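CarG (Serratia, PDB 4O7J) probably confers intrinsic resistance to carbapenem antibiotics in its Serratia host, and resembles lysozyme inhibitors in structure. Local coordinates at residues V24-F29 with L38-F43; N31-P36 with L69-D74; L76-R81 with T93-E98; G105-T110 with R138-A143; I111-V116 with E127-K132. One frame throughout, in Å; residues are numbered along the deposited sequence.

Interaction 1: residues V24-F29 with L38-F43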
# COMPACT_ATOMS: atom_id res chain seq x y z
N VAL A 24 -1.61 8.17 7.84
CA VAL A 24 -2.04 8.44 6.44
C VAL A 24 -0.77 8.75 5.71
O VAL A 24 -0.09 9.77 6.02
CB VAL A 24 -3.00 9.62 6.36
CG1 VAL A 24 -3.47 9.85 4.93
CG2 VAL A 24 -4.13 9.39 7.31
N VAL A 25 -0.41 7.92 4.75
CA VAL A 25 0.81 8.09 4.05
C VAL A 25 0.51 8.65 2.68
O VAL A 25 -0.21 8.02 1.86
CB VAL A 25 1.63 6.78 3.95
CG1 VAL A 25 2.96 7.09 3.32
CG2 VAL A 25 1.83 6.18 5.33
N LEU A 26 1.07 9.83 2.41
CA LEU A 26 0.99 10.44 1.10
C LEU A 26 2.27 10.17 0.35
O LEU A 26 3.38 10.56 0.80
CB LEU A 26 0.80 11.94 1.29
CG LEU A 26 0.79 12.78 0.01
CD1 LEU A 26 -0.39 12.35 -0.84
CD2 LEU A 26 0.84 14.30 0.35
N ALA A 27 2.17 9.57 -0.82
CA ALA A 27 3.32 9.17 -1.59
C ALA A 27 2.97 9.23 -3.04
O ALA A 27 1.84 9.54 -3.40
CB ALA A 27 3.73 7.75 -1.19
N GLN A 28 3.94 8.94 -3.90
CA GLN A 28 3.72 8.91 -5.33
C GLN A 28 4.31 7.67 -5.94
O GLN A 28 5.34 7.17 -5.48
CB GLN A 28 4.37 10.20 -5.91
CG GLN A 28 5.86 10.32 -5.67
CD GLN A 28 6.35 11.75 -5.84
OE1 GLN A 28 6.02 12.61 -5.03
NE2 GLN A 28 7.22 11.98 -6.80
N PHE A 29 3.70 7.22 -7.00
CA PHE A 29 4.26 6.17 -7.84
C PHE A 29 4.97 6.85 -8.95
O PHE A 29 4.31 7.53 -9.77
CB PHE A 29 3.17 5.25 -8.35
CG PHE A 29 3.64 4.26 -9.34
CD1 PHE A 29 4.75 3.51 -9.10
CD2 PHE A 29 2.87 3.98 -10.48
CE1 PHE A 29 5.14 2.52 -9.97
CE2 PHE A 29 3.33 3.08 -11.40
CZ PHE A 29 4.45 2.34 -11.16
N LEU A 38 -0.05 10.35 -7.44
CA LEU A 38 -0.12 10.49 -5.99
C LEU A 38 -1.09 9.47 -5.43
O LEU A 38 -2.13 9.16 -6.02
CB LEU A 38 -0.60 11.88 -5.64
CG LEU A 38 0.31 13.05 -5.97
CD1 LEU A 38 -0.32 14.29 -5.38
CD2 LEU A 38 1.68 12.82 -5.40
N GLY A 39 -0.72 8.94 -4.28
CA GLY A 39 -1.47 7.91 -3.61
C GLY A 39 -1.54 8.06 -2.11
O GLY A 39 -0.56 8.52 -1.47
N LEU A 40 -2.70 7.73 -1.54
CA LEU A 40 -2.87 7.72 -0.09
C LEU A 40 -2.98 6.24 0.41
O LEU A 40 -3.79 5.46 -0.13
CB LEU A 40 -4.19 8.37 0.27
CG LEU A 40 -4.27 9.82 -0.16
CD1 LEU A 40 -5.67 10.37 0.13
CD2 LEU A 40 -3.26 10.66 0.59
N THR A 41 -2.25 5.93 1.44
CA THR A 41 -2.29 4.61 2.09
C THR A 41 -2.62 4.84 3.59
O THR A 41 -2.04 5.73 4.21
CB THR A 41 -0.95 3.86 1.87
OG1 THR A 41 -0.56 3.90 0.49
CG2 THR A 41 -1.12 2.34 2.28
N PHE A 42 -3.60 4.09 4.13
CA PHE A 42 -4.14 4.24 5.49
C PHE A 42 -3.78 3.06 6.36
O PHE A 42 -3.99 1.93 6.01
CB PHE A 42 -5.64 4.41 5.47
CG PHE A 42 -6.12 5.66 4.74
CD1 PHE A 42 -6.37 5.59 3.38
CD2 PHE A 42 -6.32 6.83 5.41
CE1 PHE A 42 -6.75 6.69 2.67
CE2 PHE A 42 -6.75 7.96 4.73
CZ PHE A 42 -6.91 7.89 3.35
N PHE A 43 -3.25 3.36 7.54
CA PHE A 43 -2.91 2.35 8.50
C PHE A 43 -3.49 2.73 9.84
O PHE A 43 -3.02 3.72 10.45
CB PHE A 43 -1.38 2.19 8.66
CG PHE A 43 -0.66 1.87 7.39
CD1 PHE A 43 -0.23 2.86 6.57
CD2 PHE A 43 -0.28 0.56 7.10
CE1 PHE A 43 0.46 2.58 5.45
CE2 PHE A 43 0.39 0.27 5.93
CZ PHE A 43 0.74 1.28 5.08
O HOH W 1 0.68 6.18 -0.23

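Interaction 2: residues N31-P36 with L69-D74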
# COMPACT_ATOMS: atom_id res chain seq x y z
N ASN A 31 7.00 6.48 -12.28
CA ASN A 31 7.17 5.46 -13.31
C ASN A 31 7.65 6.05 -14.61
O ASN A 31 7.18 5.67 -15.70
CB ASN A 31 5.91 4.62 -13.55
CG ASN A 31 4.79 5.43 -14.12
OD1 ASN A 31 4.71 6.63 -13.88
ND2 ASN A 31 3.93 4.79 -14.92
N ASN A 32 8.53 7.02 -14.48
CA ASN A 32 9.24 7.61 -15.60
C ASN A 32 8.27 8.18 -16.64
O ASN A 32 8.41 7.93 -17.84
CB ASN A 32 10.20 6.57 -16.24
CG ASN A 32 11.42 6.41 -15.44
OD1 ASN A 32 12.24 7.33 -15.37
ND2 ASN A 32 11.53 5.31 -14.73
N THR A 33 7.30 8.94 -16.12
CA THR A 33 6.25 9.66 -16.86
C THR A 33 6.39 11.13 -16.43
O THR A 33 7.01 11.39 -15.42
CB THR A 33 4.82 9.12 -16.49
OG1 THR A 33 4.71 7.71 -16.82
CG2 THR A 33 3.77 9.83 -17.27
N SER A 34 5.72 12.07 -17.12
CA SER A 34 5.73 13.51 -16.75
C SER A 34 5.09 13.86 -15.41
O SER A 34 5.45 14.88 -14.80
CB SER A 34 5.14 14.44 -17.89
OG SER A 34 4.20 13.78 -18.70
N HIS A 35 4.19 13.00 -14.93
CA HIS A 35 3.53 13.22 -13.65
C HIS A 35 3.62 12.00 -12.77
O HIS A 35 3.24 10.92 -13.18
CB HIS A 35 2.05 13.44 -13.88
CG HIS A 35 1.78 14.53 -14.86
ND1 HIS A 35 2.00 15.85 -14.57
CD2 HIS A 35 1.31 14.49 -16.13
CE1 HIS A 35 1.68 16.59 -15.62
NE2 HIS A 35 1.26 15.79 -16.58
N PRO A 36 4.12 12.11 -11.56
CA PRO A 36 3.83 11.07 -10.56
C PRO A 36 2.34 10.93 -10.26
O PRO A 36 1.59 11.85 -10.28
CB PRO A 36 4.50 11.58 -9.31
CG PRO A 36 5.29 12.74 -9.69
CD PRO A 36 4.77 13.25 -10.97
N LEU A 69 -5.81 10.34 -17.76
CA LEU A 69 -6.18 9.77 -19.04
C LEU A 69 -4.99 9.19 -19.82
O LEU A 69 -5.11 8.19 -20.49
CB LEU A 69 -6.85 10.84 -19.89
CG LEU A 69 -7.42 10.47 -21.22
CD1 LEU A 69 -8.29 9.22 -21.15
CD2 LEU A 69 -8.21 11.59 -21.83
N SER A 70 -3.86 9.84 -19.72
CA SER A 70 -2.65 9.38 -20.38
C SER A 70 -1.48 9.98 -19.63
O SER A 70 -1.67 10.84 -18.76
CB SER A 70 -2.64 9.87 -21.85
OG SER A 70 -2.58 11.29 -21.92
N ALA A 71 -0.30 9.53 -20.02
CA ALA A 71 0.98 9.92 -19.42
C ALA A 71 1.13 11.42 -19.30
O ALA A 71 1.50 11.95 -18.24
CB ALA A 71 2.14 9.36 -20.25
N SER A 72 0.87 12.12 -20.38
CA SER A 72 1.16 13.54 -20.41
C SER A 72 -0.00 14.47 -20.14
O SER A 72 0.18 15.66 -20.19
CB SER A 72 1.80 13.90 -21.75
OG SER A 72 2.71 12.88 -22.10
N ALA A 73 -1.19 13.93 -19.88
CA ALA A 73 -2.32 14.77 -19.57
C ALA A 73 -2.09 15.65 -18.33
O ALA A 73 -1.58 15.21 -17.35
CB ALA A 73 -3.58 13.94 -19.43
N ASP A 74 -2.47 16.91 -18.44
CA ASP A 74 -2.35 17.86 -17.35
C ASP A 74 -3.71 18.05 -16.63
O ASP A 74 -4.08 19.10 -16.23
CB ASP A 74 -1.73 19.16 -17.89
CG ASP A 74 -0.45 18.89 -18.71
OD1 ASP A 74 0.35 18.04 -18.33
OD2 ASP A 74 -0.24 19.51 -19.76

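Interaction 3: residues L76-R81 with T93-E98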
# COMPACT_ATOMS: atom_id res chain seq x y z
N LEU A 76 -6.60 15.50 -14.02
CA LEU A 76 -6.93 14.25 -13.41
C LEU A 76 -8.32 13.80 -13.91
O LEU A 76 -9.28 14.60 -13.95
CB LEU A 76 -6.97 14.44 -11.92
CG LEU A 76 -5.58 14.75 -11.31
CD1 LEU A 76 -5.71 14.98 -9.83
CD2 LEU A 76 -4.62 13.63 -11.58
N VAL A 77 -8.42 12.52 -14.08
CA VAL A 77 -9.69 11.82 -14.25
C VAL A 77 -10.25 11.28 -12.89
O VAL A 77 -11.44 11.11 -12.75
CB VAL A 77 -9.62 10.75 -15.34
CG1 VAL A 77 -9.35 11.40 -16.71
CG2 VAL A 77 -8.54 9.76 -15.05
N GLN A 78 -9.39 10.99 -11.92
CA GLN A 78 -9.81 10.55 -10.64
C GLN A 78 -8.84 11.10 -9.60
O GLN A 78 -7.62 11.12 -9.82
CB GLN A 78 -9.86 9.01 -10.60
CG GLN A 78 -10.40 8.39 -9.33
CD GLN A 78 -11.01 6.98 -9.58
OE1 GLN A 78 -11.49 6.67 -10.66
NE2 GLN A 78 -11.03 6.17 -8.58
N ASP A 79 -9.40 11.56 -8.47
CA ASP A 79 -8.61 12.09 -7.34
C ASP A 79 -9.23 11.64 -6.05
O ASP A 79 -10.39 11.21 -6.02
CB ASP A 79 -8.52 13.59 -7.36
CG ASP A 79 -7.33 14.15 -6.61
OD1 ASP A 79 -6.41 13.41 -6.15
OD2 ASP A 79 -7.34 15.39 -6.48
N ASN A 80 -8.45 11.66 -4.98
CA ASN A 80 -8.93 11.39 -3.64
C ASN A 80 -8.45 12.45 -2.71
O ASN A 80 -7.33 12.91 -2.83
CB ASN A 80 -8.43 10.00 -3.16
CG ASN A 80 -8.72 8.93 -4.15
OD1 ASN A 80 -9.82 8.42 -4.22
ND2 ASN A 80 -7.74 8.60 -4.95
N ARG A 81 -9.30 12.87 -1.76
CA ARG A 81 -8.91 13.90 -0.84
C ARG A 81 -9.56 13.68 0.51
O ARG A 81 -10.71 13.31 0.59
CB ARG A 81 -9.20 15.30 -1.46
CG ARG A 81 -8.65 16.47 -0.66
CD ARG A 81 -8.66 17.81 -1.43
NE ARG A 81 -7.92 17.77 -2.67
CZ ARG A 81 -7.88 18.77 -3.56
NH1 ARG A 81 -8.57 19.87 -3.36
NH2 ARG A 81 -7.19 18.61 -4.68
N THR A 93 -13.69 10.77 -3.10
CA THR A 93 -13.16 10.43 -4.42
C THR A 93 -13.88 11.29 -5.43
O THR A 93 -15.12 11.24 -5.50
CB THR A 93 -13.28 8.92 -4.77
OG1 THR A 93 -12.52 8.16 -3.82
CG2 THR A 93 -12.73 8.61 -6.17
N ALA A 94 -13.13 12.07 -6.21
CA ALA A 94 -13.71 12.79 -7.35
C ALA A 94 -13.40 12.00 -8.62
O ALA A 94 -12.20 11.68 -8.90
CB ALA A 94 -13.11 14.14 -7.44
N ARG A 95 -14.40 11.73 -9.46
CA ARG A 95 -14.15 10.98 -10.67
C ARG A 95 -14.93 11.63 -11.82
O ARG A 95 -16.11 11.90 -11.67
CB ARG A 95 -14.63 9.51 -10.49
CG ARG A 95 -14.36 8.62 -11.70
CD ARG A 95 -14.55 7.13 -11.47
NE ARG A 95 -15.97 6.87 -11.28
CZ ARG A 95 -16.88 6.73 -12.26
NH1 ARG A 95 -16.57 6.77 -13.55
NH2 ARG A 95 -18.15 6.54 -11.92
N LYS A 96 -14.27 11.82 -12.97
CA LYS A 96 -14.94 12.15 -14.26
C LYS A 96 -15.74 10.98 -14.72
O LYS A 96 -15.21 9.85 -14.85
CB LYS A 96 -13.94 12.60 -15.29
CG LYS A 96 -13.17 13.84 -14.86
CD LYS A 96 -12.37 14.49 -15.95
CE LYS A 96 -13.26 15.08 -17.02
NZ LYS A 96 -12.48 15.64 -18.09
N THR A 97 -17.04 11.16 -14.93
CA THR A 97 -17.94 10.02 -15.19
C THR A 97 -18.26 9.73 -16.67
O THR A 97 -18.75 8.66 -16.98
CB THR A 97 -19.26 10.17 -14.40
OG1 THR A 97 -19.90 11.35 -14.80
CG2 THR A 97 -18.98 10.25 -12.87
N GLU A 98 -17.99 10.66 -17.57
CA GLU A 98 -18.45 10.51 -18.95
C GLU A 98 -17.49 9.58 -19.67
O GLU A 98 -16.38 9.45 -19.26
CB GLU A 98 -18.52 11.85 -19.64
CG GLU A 98 -19.36 12.89 -18.85
CD GLU A 98 -19.97 13.97 -19.72
OE1 GLU A 98 -20.07 13.67 -20.96
OE2 GLU A 98 -20.37 15.08 -19.17

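Interaction 4: residues G105-T110 with R138-A143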
# COMPACT_ATOMS: atom_id res chain seq x y z
N GLY A 105 -16.45 17.92 -18.35
CA GLY A 105 -17.58 17.00 -18.17
C GLY A 105 -17.99 16.80 -16.71
O GLY A 105 -17.43 17.41 -15.80
N LYS A 106 -18.96 15.93 -16.51
CA LYS A 106 -19.50 15.69 -15.18
C LYS A 106 -18.53 14.96 -14.28
O LYS A 106 -17.69 14.18 -14.75
CB LYS A 106 -20.80 14.84 -15.21
CG LYS A 106 -22.02 15.58 -15.72
CD LYS A 106 -23.22 14.64 -15.54
CE LYS A 106 -24.41 15.12 -16.34
NZ LYS A 106 -25.04 16.28 -15.68
N VAL A 107 -18.57 15.30 -13.01
CA VAL A 107 -17.68 14.74 -12.03
C VAL A 107 -18.58 14.27 -10.91
O VAL A 107 -19.47 15.05 -10.48
CB VAL A 107 -16.62 15.76 -11.47
CG1 VAL A 107 -15.83 15.10 -10.35
CG2 VAL A 107 -15.71 16.31 -12.53
N SER A 108 -18.38 13.04 -10.41
CA SER A 108 -19.02 12.54 -9.22
C SER A 108 -18.12 12.64 -8.01
O SER A 108 -16.89 12.52 -8.14
CB SER A 108 -19.46 11.08 -9.33
OG SER A 108 -18.43 10.21 -9.55
N LEU A 109 -18.76 12.80 -6.84
CA LEU A 109 -18.04 12.83 -5.56
C LEU A 109 -18.57 11.79 -4.68
O LEU A 109 -19.77 11.83 -4.37
CB LEU A 109 -18.15 14.20 -4.91
CG LEU A 109 -17.50 15.40 -5.60
CD1 LEU A 109 -18.15 16.69 -5.12
CD2 LEU A 109 -15.97 15.44 -5.46
N THR A 110 -17.72 10.78 -4.38
CA THR A 110 -18.09 9.64 -3.55
C THR A 110 -17.46 9.91 -2.19
O THR A 110 -16.25 10.14 -2.09
CB THR A 110 -17.63 8.30 -4.09
OG1 THR A 110 -18.08 8.23 -5.42
CG2 THR A 110 -18.16 7.15 -3.26
N ARG A 138 -21.27 21.62 -11.47
CA ARG A 138 -20.61 22.18 -12.58
C ARG A 138 -19.81 21.06 -13.25
O ARG A 138 -19.48 20.06 -12.60
CB ARG A 138 -19.70 23.26 -12.01
CG ARG A 138 -19.02 24.12 -13.00
CD ARG A 138 -18.32 25.28 -12.29
NE ARG A 138 -18.10 26.34 -13.27
CZ ARG A 138 -19.05 27.20 -13.66
NH1 ARG A 138 -20.28 27.15 -13.16
NH2 ARG A 138 -18.75 28.13 -14.57
N SER A 139 -19.57 21.23 -14.54
CA SER A 139 -18.70 20.35 -15.29
C SER A 139 -17.26 20.92 -15.29
O SER A 139 -17.06 22.15 -15.20
CB SER A 139 -19.25 20.19 -16.70
OG SER A 139 -19.15 21.43 -17.36
N TYR A 140 -16.26 20.03 -15.28
CA TYR A 140 -14.86 20.41 -15.03
C TYR A 140 -13.94 19.64 -15.95
O TYR A 140 -14.24 18.52 -16.34
CB TYR A 140 -14.42 20.07 -13.58
CG TYR A 140 -15.16 20.81 -12.48
CD1 TYR A 140 -14.86 22.14 -12.20
CD2 TYR A 140 -16.18 20.22 -11.79
CE1 TYR A 140 -15.51 22.84 -11.16
CE2 TYR A 140 -16.83 20.89 -10.77
CZ TYR A 140 -16.51 22.20 -10.49
OH TYR A 140 -17.19 22.83 -9.49
N GLN A 141 -12.80 20.22 -16.23
CA GLN A 141 -11.74 19.58 -16.96
C GLN A 141 -11.01 18.51 -16.07
O GLN A 141 -10.69 17.46 -16.58
CB GLN A 141 -10.73 20.58 -17.44
CG GLN A 141 -9.57 19.99 -18.24
CD GLN A 141 -10.02 19.35 -19.51
OE1 GLN A 141 -10.56 20.05 -20.35
NE2 GLN A 141 -9.79 18.00 -19.68
N SER A 142 -10.73 18.85 -14.82
CA SER A 142 -9.95 17.99 -13.95
C SER A 142 -10.78 17.66 -12.73
O SER A 142 -11.53 18.52 -12.21
CB SER A 142 -8.62 18.71 -13.55
OG SER A 142 -7.75 17.81 -12.87
N ALA A 143 -10.77 16.39 -12.33
CA ALA A 143 -11.68 15.92 -11.26
C ALA A 143 -11.48 16.64 -9.95
O ALA A 143 -12.45 16.93 -9.25
CB ALA A 143 -11.53 14.40 -11.05
O HOH W 2 -20.43 17.49 -12.72

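Interaction 5: residues I111-V116 with E127-K132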
# COMPACT_ATOMS: atom_id res chain seq x y z
N ILE A 111 -18.31 9.99 -1.19
CA ILE A 111 -17.96 10.28 0.19
C ILE A 111 -17.90 8.99 0.95
O ILE A 111 -18.92 8.23 1.05
CB ILE A 111 -19.05 11.17 0.85
CG1 ILE A 111 -19.47 12.37 -0.02
CG2 ILE A 111 -18.66 11.54 2.26
CD1 ILE A 111 -18.39 13.35 -0.26
N TYR A 112 -16.75 8.73 1.56
CA TYR A 112 -16.58 7.54 2.39
C TYR A 112 -16.39 7.95 3.83
O TYR A 112 -15.71 8.94 4.13
CB TYR A 112 -15.35 6.76 2.00
CG TYR A 112 -15.36 6.15 0.64
CD1 TYR A 112 -15.97 4.90 0.42
CD2 TYR A 112 -14.87 6.83 -0.44
CE1 TYR A 112 -16.01 4.36 -0.86
CE2 TYR A 112 -14.91 6.31 -1.71
CZ TYR A 112 -15.48 5.07 -1.91
OH TYR A 112 -15.50 4.55 -3.15
N ARG A 113 -16.98 7.17 4.73
CA ARG A 113 -16.78 7.39 6.14
C ARG A 113 -16.08 6.15 6.70
O ARG A 113 -16.16 5.02 6.14
CB ARG A 113 -18.15 7.64 6.82
CG ARG A 113 -18.94 6.36 6.88
CD ARG A 113 -20.26 6.44 7.60
NE ARG A 113 -20.69 5.06 7.87
CZ ARG A 113 -21.21 4.24 6.96
NH1 ARG A 113 -21.44 4.65 5.70
NH2 ARG A 113 -21.54 3.00 7.35
N PHE A 114 -15.45 6.34 7.84
CA PHE A 114 -14.74 5.28 8.50
C PHE A 114 -15.71 4.27 9.13
O PHE A 114 -16.64 4.67 9.86
CB PHE A 114 -13.84 5.83 9.53
CG PHE A 114 -12.97 4.81 10.12
CD1 PHE A 114 -13.38 4.07 11.23
CD2 PHE A 114 -11.75 4.54 9.53
CE1 PHE A 114 -12.56 3.08 11.74
CE2 PHE A 114 -10.93 3.59 10.03
CZ PHE A 114 -11.34 2.84 11.14
N LYS A 115 -15.46 2.99 8.91
CA LYS A 115 -16.37 1.92 9.43
C LYS A 115 -15.59 0.73 10.00
O LYS A 115 -14.68 0.16 9.35
CB LYS A 115 -17.31 1.45 8.36
CG LYS A 115 -18.27 0.33 8.81
CD LYS A 115 -19.26 -0.08 7.77
CE LYS A 115 -20.39 -0.87 8.43
NZ LYS A 115 -21.11 -1.68 7.41
N VAL A 116 -15.90 0.39 11.24
CA VAL A 116 -15.33 -0.81 11.88
C VAL A 116 -16.31 -1.96 11.88
O VAL A 116 -17.50 -1.76 12.20
CB VAL A 116 -14.96 -0.51 13.32
CG1 VAL A 116 -14.18 -1.67 13.94
CG2 VAL A 116 -14.13 0.73 13.36
N GLU A 127 -12.55 -0.22 7.26
CA GLU A 127 -12.74 0.15 5.85
C GLU A 127 -13.35 1.56 5.68
O GLU A 127 -13.90 2.11 6.61
CB GLU A 127 -13.61 -0.88 5.09
CG GLU A 127 -15.05 -0.70 5.48
CD GLU A 127 -16.00 -1.84 5.08
OE1 GLU A 127 -15.56 -2.85 4.48
OE2 GLU A 127 -17.20 -1.68 5.43
N TRP A 128 -13.22 2.09 4.47
CA TRP A 128 -13.90 3.29 4.04
C TRP A 128 -15.23 2.82 3.40
O TRP A 128 -15.26 2.06 2.41
CB TRP A 128 -13.07 4.02 3.05
CG TRP A 128 -11.90 4.70 3.65
CD1 TRP A 128 -10.64 4.33 3.52
CD2 TRP A 128 -11.92 5.86 4.50
NE1 TRP A 128 -9.84 5.17 4.21
CE2 TRP A 128 -10.58 6.12 4.84
CE3 TRP A 128 -12.93 6.66 5.05
CZ2 TRP A 128 -10.22 7.18 5.62
CZ3 TRP A 128 -12.60 7.72 5.85
CH2 TRP A 128 -11.22 7.98 6.15
N SER A 129 -16.33 3.22 4.03
CA SER A 129 -17.62 2.77 3.63
C SER A 129 -18.35 3.89 2.97
O SER A 129 -18.48 4.98 3.52
CB SER A 129 -18.43 2.30 4.87
OG SER A 129 -19.77 1.99 4.54
N MET A 130 -18.89 3.63 1.78
CA MET A 130 -19.56 4.69 1.03
C MET A 130 -20.78 5.22 1.80
O MET A 130 -21.62 4.46 2.24
CB MET A 130 -19.96 4.19 -0.36
CG MET A 130 -20.62 5.30 -1.16
SD MET A 130 -20.94 4.90 -2.85
CE MET A 130 -21.48 3.19 -2.77
N SER A 131 -20.81 6.51 2.02
CA SER A 131 -21.97 7.22 2.63
C SER A 131 -22.96 7.67 1.57
O SER A 131 -24.20 7.46 1.70
CB SER A 131 -21.55 8.42 3.45
OG SER A 131 -20.56 8.05 4.37
N LYS A 132 -22.42 8.20 0.50
CA LYS A 132 -23.23 8.88 -0.50
C LYS A 132 -22.33 9.23 -1.70
O LYS A 132 -21.14 9.46 -1.54
CB LYS A 132 -23.73 10.18 0.13
CG LYS A 132 -24.65 11.08 -0.62
CD LYS A 132 -25.79 10.37 -1.34
CE LYS A 132 -26.59 11.41 -2.17
NZ LYS A 132 -27.43 10.87 -3.28

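Interaction 1: residues V24-F29 with L38-F43
V25 pairs with T41 and A27 with G39 in antiparallel hydrogen-bonded pairs, on strand axes 4.5 Å apart with N-to-C directions 141° apart. V25 N donates to T41 O at 2.8 Å, and the bond is almost straight. T41 N answers to V25 O, and the A27–G39 pair repeats the exchange. V24–F42, L26–L40 and Q28–L38 are the non-hydrogen-bonded pairs, and their side chains share one face. There V24 and F42 lie side by side and point the same way. V24 CG1 stands 3.8 Å from F42 CE2, and V24 CG2 is about as near to the same ring. L26 CD1 meets L40 CD2 at 3.6 Å, and L38 CD2 rests on Q28 CB. These two strands form the beta hairpin 22-29/37-45 of an antiparallel sheet. The F42 ring also makes an edge-to-face contact with W128 of the other sheet. The opposite face carries V25, A27 and T41. Here V25 CG2, anti to the carbonyl carbon, reaches F43 CE1 at 3.9 Å. The second subunit covers this region, with its F43 packed on V25 and A27. A water donates to V25 O at 2.9 Å and is hydrogen-bonded to T41 OG1 at 2.7 Å. T41 OG1 is also hydrogen-bonded to T63 OG1.

Interaction 2: residues N31-P36 with L69-D74
A71, inside the type I beta turn S70 to A73, meets three side chains of the 31-36 loop. Its CB lies 3.4 Å from T33 CG2, tighter than usual van der Waals contact. T33 CG2 sits anti to the backbone N (chi1 -61° for OG1), while T33 OG1 donates to N31 OD1 within its own loop. The carbonyl A71 O accepts a weak hydrogen bond from S34 OG at 3.3 Å. It also lies at the edge of the H35 ring, 3.3 Å from H35 CD2. S72 follows, with its CA 3.5 Å from S34 OG. A73 O comes within 3.0 Å of H35 NE2, but the angle is too poor for a hydrogen bond; this carbonyl accepts one from R68 NH2 instead. D74 ends the segment and accepts a hydrogen bond from the imidazole. H35 NE2 donates to D74 OD1 at 3.0 Å, with an N-H...O angle of 133°. The carboxylate oxygen lies in the ring plane, although the ring and carboxylate planes are 77° apart. The bond would probably steady the ring and may favour its protonated form. The whole is a surface contact between two irregular loops, closed by a histidine-carboxylate hydrogen bond.

Interaction 3: residues L76-R81 with T93-E98
T93 OG1 donates to N80 OD1 at 2.7 Å, in the plane of the amide carbonyl. The two side chains lie side by side and point the same way. They form a non-hydrogen-bonded pair of the antiparallel beta hairpin 78-85/88-96. N80 ND2 makes a weak hydrogen bond to F65 O, so both ends of the amide have partners. W64 packs against N80 and T93 on this face. Between the strands, D79 and A94 exchange backbone bonds, with D79 N 2.8 Å from A94 O. K96 N donates to V77 O at 2.9 Å. On the other side of 76-81, V77 and Q78 both face Y67, a classic beta bulge. The aliphatic chain of K96 runs past V77, with CD 3.7 Å from L76 O. Its NZ bonds to the carbonyls of D103, L101 and Q141, so a buried lysine end is tied to three backbone oxygens. On the face of N80 and T93, Q78 and R95 also pair. The Q78 chain is extended beyond CG, which is anti to the backbone N (chi1 -175°). Its amide plane is turned 62° from the R95 guanidinium. Q78 NE2 stands 3.8 Å from T93 CG2, and Q78 OE1 lies 3.2 Å from R95 CD.

Interaction 4: residues G105-T110 with R138-A143
V107 and Y140 cross at about a right angle. V107 CG2 meets the edge of the Y140 ring near its plane, 4.0 Å from Y140 CD2. V107 CG2 also lies 4.1 Å from Y140 CB. The other methyl of the valine, CG1, is anti to its backbone N and turns to A143. It stands 4.4 Å from A143 CB and 4.0 Å from A143 O. The phenol end of Y140 is held elsewhere, by a hydrogen bond from Y140 OH to E149 OE2. The backbone joins the segments at G105. G105 N donates to Y140 O from above the carbonyl plane, 51° out of it. Y140 N returns a bond to G105 O at 2.9 Å. S139 CB lies beside this exchange, 3.4 Å from G105 O. One water adds a further link: it accepts from V107 N at 2.9 Å and donates to R138 O at 2.7 Å. Further along, S142 OG bonds to L76 N and D144 OD1. The arrangement is a single antiparallel bridge, which fastens the loop after strand 126-135 to the residues leading into strand 107-116.

Interaction 5: residues I111-V116 with E127-K132
The hairpin 107-116/126-135 ends the four-stranded antiparallel sheet with its edge strand 126-135, and Y112 and W128 meet on its inner face. Y112 CB is 3.7 Å from W128 CB, and the two side chains run at a slant to each other. W128 CZ3 reaches on to the backbone, 3.7 Å from F114 N. Y112 CE1 touches M130 CB at 4.0 Å. The Y112 ring has an edge-to-face partner, W64, in the other sheet. The other face carries R113, K115, E127 and S129. R113 CG lies between the backbone N and the carbonyl carbon (chi1 72°), and the chain then runs extended to NE. The guanidinium has S129 CB over one face, 3.7 Å above the plane and toward the rim, and S131 OG at its edge. K115 and E127 lie side by side and point the same way. K115 CD is 3.5 Å from E127 OE2, but NZ stays 4.4 Å from that oxygen, beyond a salt bridge. R113–S129 and K115–E127 exchange backbone bonds. At I111 the pattern changes: I111 N donates to K132 O, while I111 O accepts from S131 N at 2.7 Å. S131 and K132 thus both face I111, a classic beta bulge in a twisted antiparallel hairpin.

Interactions 1, 3 and 5 are beta hairpins, and interactions 2 and 4 involve loops. Interactions 1 and 4 are buried, 3 and 5 partly buried, and 2 is at the surface. Interaction 1 is mostly apolar. It belongs to one sheet, while 3, 4 and 5 reach the other. Interactions 1 and 5 meet where the two sheets face each other. Interactions 3 and 4, with centres about 7 Å apart, are joined by bonds from L76 to S142 and from T93 to T110. Interactions 4 and 5 share strand 107-116. Interaction 5 mixes polar and aromatic contacts and holds a bulge between its own strands; interaction 3 is mainly polar. Interaction 2 relies on polar side chains. Interactions 1 and 2 both touch the second subunit.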